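Local coordinates for protein C2 toxin component I (Clostridium botulinum, PDB 2J3X) that is the enzymatic component of the binary C2 toxin, an ADP-ribosyltransferase that, as in its relatives, probably transfers ADP-ribose from NAD to actin, at residues N12-E15 with S16-K19; K47-K50 with T51-D54; K19-G22 with K23-K27. The protein carries 2 engineered substitutions. All coordinates share one frame; numbering follows the deposited sequence. Where two conformers were deposited one is given.

Contact 1. Residues N12-E15 with S16-K19; sequences NKPE and SEAK. With SO4 (sulfate ion), chain N.
E15 and K19 meet one helical turn apart because both set CG anti to the backbone N (chi1 158° and -171°) and then bend, E15 at chi2 and K19 at chi3 and chi4. The two side chains cross at a slant, and the carboxylate OE2 of E15 reaches NZ of K19 at 3.0 Å in a salt bridge, although the place of that NZ is less sure than the rest. The other oxygen, OE1, turns to N152 ND2 for a hydrogen bond. The backbone bond from K19 N to E15 O, 2.8 Å, spans the same turn.

P14 occupies the N-cap position, and its O accepts E17 N at 3.0 Å, with a weaker bond from A18 N. The E17 carboxylate slants across the proline ring, OE2 lying 3.4 Å from P14 CG. At the helix start, a sulfate oxygen O2 takes S16 N at 2.9 Å and S16 OG at 2.7 Å, the hydroxyl being placed between the backbone N and carbonyl carbon (chi1 64°).

Here helix 15-30 begins: an amide of its first turn binds an anion, and the helix dipole would probably favour both the sulfate and the acidic E15 and E17.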
loop_
_atom_site.group_PDB
_atom_site.type_symbol
_atom_site.label_atom_id
_atom_site.label_comp_id
_atom_site.label_asym_id
_atom_site.label_seq_id
_atom_site.Cartn_x
_atom_site.Cartn_y
_atom_site.Cartn_z
ATOM N N ASN A 12 7.797 25.846 -14.969
ATOM C CA ASN A 12 8.466 27.077 -15.390
ATOM C C ASN A 12 7.868 27.720 -16.641
ATOM O O ASN A 12 8.466 28.612 -17.187
ATOM C CB ASN A 12 10.016 26.911 -15.523
ATOM C CG ASN A 12 10.763 28.236 -15.287
ATOM O OD1 ASN A 12 10.386 29.002 -14.379
ATOM N ND2 ASN A 12 11.790 28.539 -16.086
ATOM N N LYS A 13 6.670 27.289 -17.050
ATOM C CA LYS A 13 5.921 27.950 -18.130
ATOM C C LYS A 13 4.808 28.800 -17.534
ATOM O O LYS A 13 4.385 28.560 -16.396
ATOM C CB LYS A 13 5.314 26.924 -19.090
ATOM C CG LYS A 13 6.391 26.104 -19.833
ATOM C CD LYS A 13 5.673 25.223 -20.854
ATOM C CE LYS A 13 6.585 24.406 -21.792
ATOM N NZ LYS A 13 5.866 23.198 -22.495
ATOM N N PRO A 14 4.285 29.763 -18.310
ATOM C CA PRO A 14 3.210 30.568 -17.745
ATOM C C PRO A 14 2.005 29.728 -17.269
ATOM O O PRO A 14 1.556 28.816 -17.982
ATOM C CB PRO A 14 2.803 31.471 -18.913
ATOM C CG PRO A 14 4.132 31.642 -19.703
ATOM C CD PRO A 14 4.685 30.215 -19.671
ATOM N N GLU A 15 1.464 30.037 -16.103
ATOM C CA GLU A 15 0.284 29.316 -15.610
ATOM C C GLU A 15 -0.894 29.343 -16.592
ATOM O O GLU A 15 -1.650 28.378 -16.696
ATOM C CB GLU A 15 -0.136 29.847 -14.203
ATOM C CG GLU A 15 -1.576 29.619 -13.746
ATOM C CD GLU A 15 -2.013 28.151 -13.529
ATOM O OE1 GLU A 15 -1.217 27.194 -13.653
ATOM O OE2 GLU A 15 -3.230 27.944 -13.282
ATOM N N SER A 16 -1.066 30.443 -17.313
ATOM C CA SER A 16 -2.154 30.538 -18.274
ATOM C C SER A 16 -2.057 29.479 -19.375
ATOM O O SER A 16 -3.085 29.009 -19.902
ATOM C CB SER A 16 -2.168 31.929 -18.931
ATOM O OG SER A 16 -0.988 32.155 -19.705
ATOM N N GLU A 17 -0.838 29.121 -19.735
ATOM C CA GLU A 17 -0.672 28.091 -20.724
ATOM C C GLU A 17 -1.005 26.700 -20.185
ATOM O O GLU A 17 -1.635 25.905 -20.891
ATOM C CB GLU A 17 0.729 28.106 -21.269
ATOM C CG GLU A 17 1.023 29.406 -22.122
ATOM C CD GLU A 17 2.498 29.543 -22.477
ATOM O OE1 GLU A 17 3.237 28.532 -22.532
ATOM O OE2 GLU A 17 2.968 30.699 -22.717
ATOM N N ALA A 18 -0.597 26.405 -18.963
ATOM C CA ALA A 18 -1.035 25.127 -18.331
ATOM C C ALA A 18 -2.539 25.126 -18.201
ATOM O O ALA A 18 -3.190 24.112 -18.461
ATOM C CB ALA A 18 -0.440 25.025 -16.910
ATOM N N LYS A 19 -3.117 26.279 -17.803
ATOM C CA LYS A 19 -4.556 26.309 -17.559
ATOM C C LYS A 19 -5.322 26.039 -18.867
ATOM O O LYS A 19 -6.268 25.246 -18.874
ATOM C CB LYS A 19 -4.985 27.653 -16.978
ATOM C CG LYS A 19 -6.437 27.609 -16.532
ATOM C CD LYS A 19 -6.864 28.945 -16.004
ATOM C CE LYS A 19 -7.334 28.785 -14.603
ATOM N NZ LYS A 19 -6.088 28.529 -13.814
HETATM S S SO4 N . 0.731 33.836 -16.352
HETATM O O1 SO4 N . 0.781 35.201 -16.859
HETATM O O2 SO4 N . 0.164 33.113 -17.478
HETATM O O3 SO4 N . 2.112 33.441 -16.006
HETATM O O4 SO4 N . -0.132 33.801 -15.190
#

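Contact 2. Residues K47-K50 with T51-D54. With SO4 (sulfate ion), chain P.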
loop_
_atom_site.group_PDB
_atom_site.type_symbol
_atom_site.label_atom_id
_atom_site.label_comp_id
_atom_site.label_asym_id
_atom_site.label_seq_id
_atom_site.Cartn_x
_atom_site.Cartn_y
_atom_site.Cartn_z
ATOM N N LYS A 47 -12.277 20.431 -3.282
ATOM C CA LYS A 47 -11.151 19.812 -2.545
ATOM C C LYS A 47 -11.554 18.874 -1.391
ATOM O O LYS A 47 -10.952 17.799 -1.206
ATOM C CB LYS A 47 -10.170 20.869 -2.035
ATOM C CG LYS A 47 -9.589 21.740 -3.134
ATOM C CD LYS A 47 -8.136 22.174 -2.809
ATOM C CE LYS A 47 -7.724 23.437 -3.602
ATOM N NZ LYS A 47 -8.271 23.473 -5.022
ATOM N N GLU A 48 -12.558 19.289 -0.626
ATOM C CA GLU A 48 -13.184 18.448 0.390
ATOM C C GLU A 48 -13.618 17.070 -0.164
ATOM O O GLU A 48 -13.184 16.041 0.369
ATOM C CB GLU A 48 -14.398 19.163 0.970
ATOM C CG GLU A 48 -14.578 18.998 2.464
ATOM C CD GLU A 48 -13.979 20.175 3.265
ATOM O OE1 GLU A 48 -14.450 21.340 3.089
ATOM O OE2 GLU A 48 -13.046 19.928 4.084
ATOM N N TYR A 49 -14.442 17.057 -1.224
ATOM C CA TYR A 49 -14.900 15.818 -1.878
ATOM C C TYR A 49 -13.749 15.028 -2.439
ATOM O O TYR A 49 -13.775 13.828 -2.331
ATOM C CB TYR A 49 -15.966 16.067 -2.961
ATOM C CG TYR A 49 -16.340 14.943 -3.994
ATOM C CD1 TYR A 49 -15.599 14.777 -5.166
ATOM C CD2 TYR A 49 -17.478 14.127 -3.841
ATOM C CE1 TYR A 49 -15.944 13.817 -6.162
ATOM C CE2 TYR A 49 -17.841 13.125 -4.842
ATOM C CZ TYR A 49 -17.072 12.989 -6.019
ATOM O OH TYR A 49 -17.392 12.068 -7.081
ATOM N N LYS A 50 -12.759 15.680 -3.051
ATOM C CA LYS A 50 -11.608 14.932 -3.584
ATOM C C LYS A 50 -10.882 14.198 -2.464
ATOM O O LYS A 50 -10.513 13.050 -2.602
ATOM C CB LYS A 50 -10.616 15.839 -4.313
ATOM C CG LYS A 50 -9.439 15.032 -4.881
ATOM C CD LYS A 50 -8.569 15.874 -5.811
ATOM C CE LYS A 50 -7.502 15.002 -6.418
ATOM N NZ LYS A 50 -6.358 14.865 -5.495
ATOM N N THR A 51 -10.701 14.879 -1.336
ATOM C CA THR A 51 -10.067 14.240 -0.171
ATOM C C THR A 51 -10.912 13.048 0.294
ATOM O O THR A 51 -10.394 11.944 0.558
ATOM C CB THR A 51 -9.872 15.283 0.958
ATOM O OG1 THR A 51 -8.877 16.217 0.517
ATOM C CG2 THR A 51 -9.397 14.603 2.277
ATOM N N LYS A 52 -12.209 13.273 0.361
ATOM C CA LYS A 52 -13.145 12.258 0.842
ATOM C C LYS A 52 -13.136 11.005 -0.059
ATOM O O LYS A 52 -13.104 9.835 0.427
ATOM C CB LYS A 52 -14.546 12.865 0.937
ATOM C CG LYS A 52 -15.626 11.893 1.431
ATOM C CD LYS A 52 -16.620 11.499 0.351
ATOM C CE LYS A 52 -17.914 12.260 0.548
ATOM N NZ LYS A 52 -18.707 12.273 -0.714
ATOM N N ILE A 53 -13.253 11.242 -1.368
ATOM C CA ILE A 53 -13.274 10.146 -2.337
ATOM C C ILE A 53 -11.920 9.420 -2.393
ATOM O O ILE A 53 -11.878 8.171 -2.498
ATOM C CB ILE A 53 -13.681 10.705 -3.744
ATOM C CG1 ILE A 53 -15.203 10.893 -3.802
ATOM C CG2 ILE A 53 -13.256 9.791 -4.888
ATOM C CD1 ILE A 53 -16.073 9.518 -3.590
ATOM N N ASP A 54 -10.814 10.168 -2.293
ATOM C CA ASP A 54 -9.493 9.521 -2.277
ATOM C C ASP A 54 -9.377 8.606 -1.066
ATOM O O ASP A 54 -8.916 7.478 -1.177
ATOM C CB ASP A 54 -8.324 10.561 -2.262
ATOM C CG ASP A 54 -7.978 11.095 -3.685
ATOM O OD1 ASP A 54 -8.312 10.449 -4.686
ATOM O OD2 ASP A 54 -7.314 12.145 -3.799
HETATM S S SO4 P . -6.187 14.475 -1.526
HETATM O O1 SO4 P . -6.827 15.284 -2.570
HETATM O O2 SO4 P . -6.764 13.123 -1.433
HETATM O O3 SO4 P . -4.754 14.327 -1.805
HETATM O O4 SO4 P . -6.468 15.124 -0.240
HETATM O O HOH W 1 -4.825 12.082 -5.546
#
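K50 reaches D54, four places on along helix 47-59, with a side chain that runs out extended and bends only at chi4 (-83°), which carries NZ across. There OD2 of D54 lies 3.3 Å from NZ of K50, a salt bridge whose hydrogen bond is weak. One water supports it, accepting from NZ of K50 and donating to OD2 of D54. The firmer partners of NZ of K50 are sulfate O1, at 3.0 Å, and S148 OG.

On another face of the helix the ring of Y49 lies beside I53, both side chains pointing the same way. CG1 of I53 sits over one ring face, 3.6 Å from the centroid and 15° off the normal, a CH-pi contact displaced toward the rim. The hydroxyl of Y49 goes to A40 O, and I53 packs on V82 and I85 of helix 77-90. In the backbone, I53 N donates to Y49 O at 2.8 Å, in the regular i to i+4 pattern.

T51 adds its hydroxyl near the sulfate, OG1 being 2.8 Å from O4. OD2 of D54 stands 2.6 Å from sulfate O2, so close for two oxygens that an acid group probably carries a proton here, in keeping with a crystal at pH 3.0. If that proton sits on D54, its charge pairing with K50 would be weakened.

Contact 3. Residues K19-G22 with K23-K27. Engineered in segment 19-22: E20 (natural residue Lys). With SO4 (sulfate ion), chain T.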
loop_
_atom_site.group_PDB
_atom_site.type_symbol
_atom_site.label_atom_id
_atom_site.label_comp_id
_atom_site.label_asym_id
_atom_site.label_seq_id
_atom_site.Cartn_x
_atom_site.Cartn_y
_atom_site.Cartn_z
ATOM N N LYS A 19 -3.117 26.279 -17.803
ATOM C CA LYS A 19 -4.556 26.309 -17.559
ATOM C C LYS A 19 -5.322 26.039 -18.867
ATOM O O LYS A 19 -6.268 25.246 -18.874
ATOM C CB LYS A 19 -4.985 27.653 -16.978
ATOM C CG LYS A 19 -6.437 27.609 -16.532
ATOM C CD LYS A 19 -6.864 28.945 -16.004
ATOM C CE LYS A 19 -7.334 28.785 -14.603
ATOM N NZ LYS A 19 -6.088 28.529 -13.814
ATOM N N GLU A 20 -4.898 26.666 -19.967
ATOM C CA GLU A 20 -5.684 26.503 -21.195
ATOM C C GLU A 20 -5.513 25.096 -21.778
ATOM O O GLU A 20 -6.460 24.532 -22.365
ATOM C CB GLU A 20 -5.364 27.603 -22.212
ATOM C CG GLU A 20 -3.995 27.516 -22.800
ATOM C CD GLU A 20 -3.533 28.857 -23.391
ATOM O OE1 GLU A 20 -4.361 29.723 -23.617
ATOM O OE2 GLU A 20 -2.330 28.994 -23.649
ATOM N N TRP A 21 -4.339 24.510 -21.566
ATOM C CA TRP A 21 -4.103 23.092 -21.935
ATOM C C TRP A 21 -5.043 22.225 -21.119
ATOM O O TRP A 21 -5.717 21.337 -21.660
ATOM C CB TRP A 21 -2.650 22.711 -21.606
ATOM C CG TRP A 21 -2.267 21.297 -21.996
ATOM C CD1 TRP A 21 -1.774 20.862 -23.196
ATOM C CD2 TRP A 21 -2.390 20.135 -21.158
ATOM N NE1 TRP A 21 -1.547 19.475 -23.137
ATOM C CE2 TRP A 21 -1.923 19.032 -21.891
ATOM C CE3 TRP A 21 -2.765 19.945 -19.821
ATOM C CZ2 TRP A 21 -1.896 17.716 -21.344
ATOM C CZ3 TRP A 21 -2.735 18.650 -19.279
ATOM C CH2 TRP A 21 -2.290 17.556 -20.046
ATOM N N GLY A 22 -5.077 22.460 -19.812
ATOM C CA GLY A 22 -5.988 21.718 -18.897
ATOM C C GLY A 22 -7.426 21.790 -19.349
ATOM O O GLY A 22 -8.095 20.792 -19.422
ATOM N N LYS A 23 -7.922 22.978 -19.647
ATOM C CA LYS A 23 -9.311 23.085 -20.122
ATOM C C LYS A 23 -9.565 22.299 -21.401
ATOM O O LYS A 23 -10.619 21.664 -21.532
ATOM C CB LYS A 23 -9.696 24.572 -20.329
ATOM C CG LYS A 23 -9.685 25.446 -19.059
ATOM C CD LYS A 23 -10.151 24.756 -17.713
ATOM C CE LYS A 23 -11.697 24.601 -17.624
ATOM N NZ LYS A 23 -12.130 23.905 -16.384
ATOM N N GLU A 24 -8.628 22.361 -22.346
ATOM C CA GLU A 24 -8.733 21.697 -23.669
ATOM C C GLU A 24 -8.732 20.180 -23.426
ATOM O O GLU A 24 -9.506 19.422 -24.010
ATOM C CB GLU A 24 -7.542 22.101 -24.529
ATOM C CG GLU A 24 -7.462 21.510 -25.916
ATOM C CD GLU A 24 -8.656 21.840 -26.814
ATOM O OE1 GLU A 24 -9.397 22.801 -26.537
ATOM O OE2 GLU A 24 -8.824 21.123 -27.835
ATOM N N GLU A 25 -7.896 19.746 -22.491
ATOM C CA GLU A 25 -7.763 18.311 -22.277
ATOM C C GLU A 25 -8.984 17.786 -21.534
ATOM O O GLU A 25 -9.427 16.667 -21.809
ATOM C CB GLU A 25 -6.475 18.084 -21.466
ATOM C CG GLU A 25 -5.138 18.237 -22.288
ATOM C CD GLU A 25 -5.017 17.255 -23.434
ATOM O OE1 GLU A 25 -5.459 16.091 -23.251
ATOM O OE2 GLU A 25 -4.557 17.641 -24.549
ATOM N N GLU A 26 -9.488 18.534 -20.565
ATOM C CA GLU A 26 -10.758 18.204 -19.890
ATOM C C GLU A 26 -11.935 18.104 -20.885
ATOM O O GLU A 26 -12.760 17.187 -20.821
ATOM C CB GLU A 26 -11.103 19.234 -18.841
ATOM C CG GLU A 26 -10.124 19.266 -17.643
ATOM C CD GLU A 26 -10.211 20.561 -16.804
ATOM O OE1 GLU A 26 -11.046 21.429 -17.120
ATOM O OE2 GLU A 26 -9.448 20.699 -15.806
ATOM N N LYS A 27 -11.978 19.038 -21.832
ATOM C CA LYS A 27 -13.030 19.065 -22.856
ATOM C C LYS A 27 -12.928 17.783 -23.684
ATOM O O LYS A 27 -13.930 17.117 -23.937
ATOM C CB LYS A 27 -12.875 20.327 -23.735
ATOM C CG LYS A 27 -13.511 20.277 -25.131
ATOM C CD LYS A 27 -12.992 21.504 -25.963
ATOM C CE LYS A 27 -13.258 21.371 -27.453
ATOM N NZ LYS A 27 -11.997 21.181 -28.280
HETATM S S SO4 T . -1.611 16.223 -25.551
HETATM O O1 SO4 T . -2.701 16.717 -26.396
HETATM O O2 SO4 T . -0.760 15.377 -26.388
HETATM O O3 SO4 T . -0.830 17.363 -25.045
HETATM O O4 SO4 T . -2.134 15.407 -24.450
#
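W21 and E25 make the aromatic part of this contact. A chi1 of -177° swings the indole so that its six-membered ring faces the aliphatic part of E25: CG of E25 stands 3.3 Å from the ring centroid and 13° off the normal, a CH-pi contact over the centre of the face. The carboxylate of E25 is turned 25° from the ring plane.

A sulfate draws on the same two residues. NE1 of W21 donates to its O3 at 2.9 Å, the oxygen lying at the ring edge and in plane, while OE2 of E25 comes within 2.8 Å of O1, where one acid group probably holds a proton. R96 also binds this ion, and E25 OE1 is taken up by Y174 OH.

Among the charges, within 23-27, K23 NZ donates to OE1 of E26 at 2.8 Å on its syn lone pair, while E24 OE2 pairs with R28 NE. The backbone is regular helix: E26 N donates to G22 O at 2.9 Å, and K23 N to K19 O.

Both segments belong to helix 15-30. W21, E25 and E26 rest their side chains on V176 of strand 175-178, an outermost strand of the eight-stranded sheet, and W21 also meets F10.

How the contacts relate
Contacts 1 and 3 share K19 and helix 15-30, their centres 11 Å apart: contact 1 is a surface contact at the helix start, whereas contact 3 is partly buried against an edge strand. Contact 2, on helix 47-59, is also partly buried but lies nearer the centre of the chain, its centre about 19 Å away against 33 and 31 Å for contacts 1 and 3. Each holds a sulfate, but the groups that meet it differ: backbone amide and hydroxyl in contact 1, lysine ammonium in contact 2, indole N-H and R96 in contact 3. In contacts 2 and 3 an acid oxygen also comes unusually close. Face-on CH-pi packing marks the two partly buried contacts.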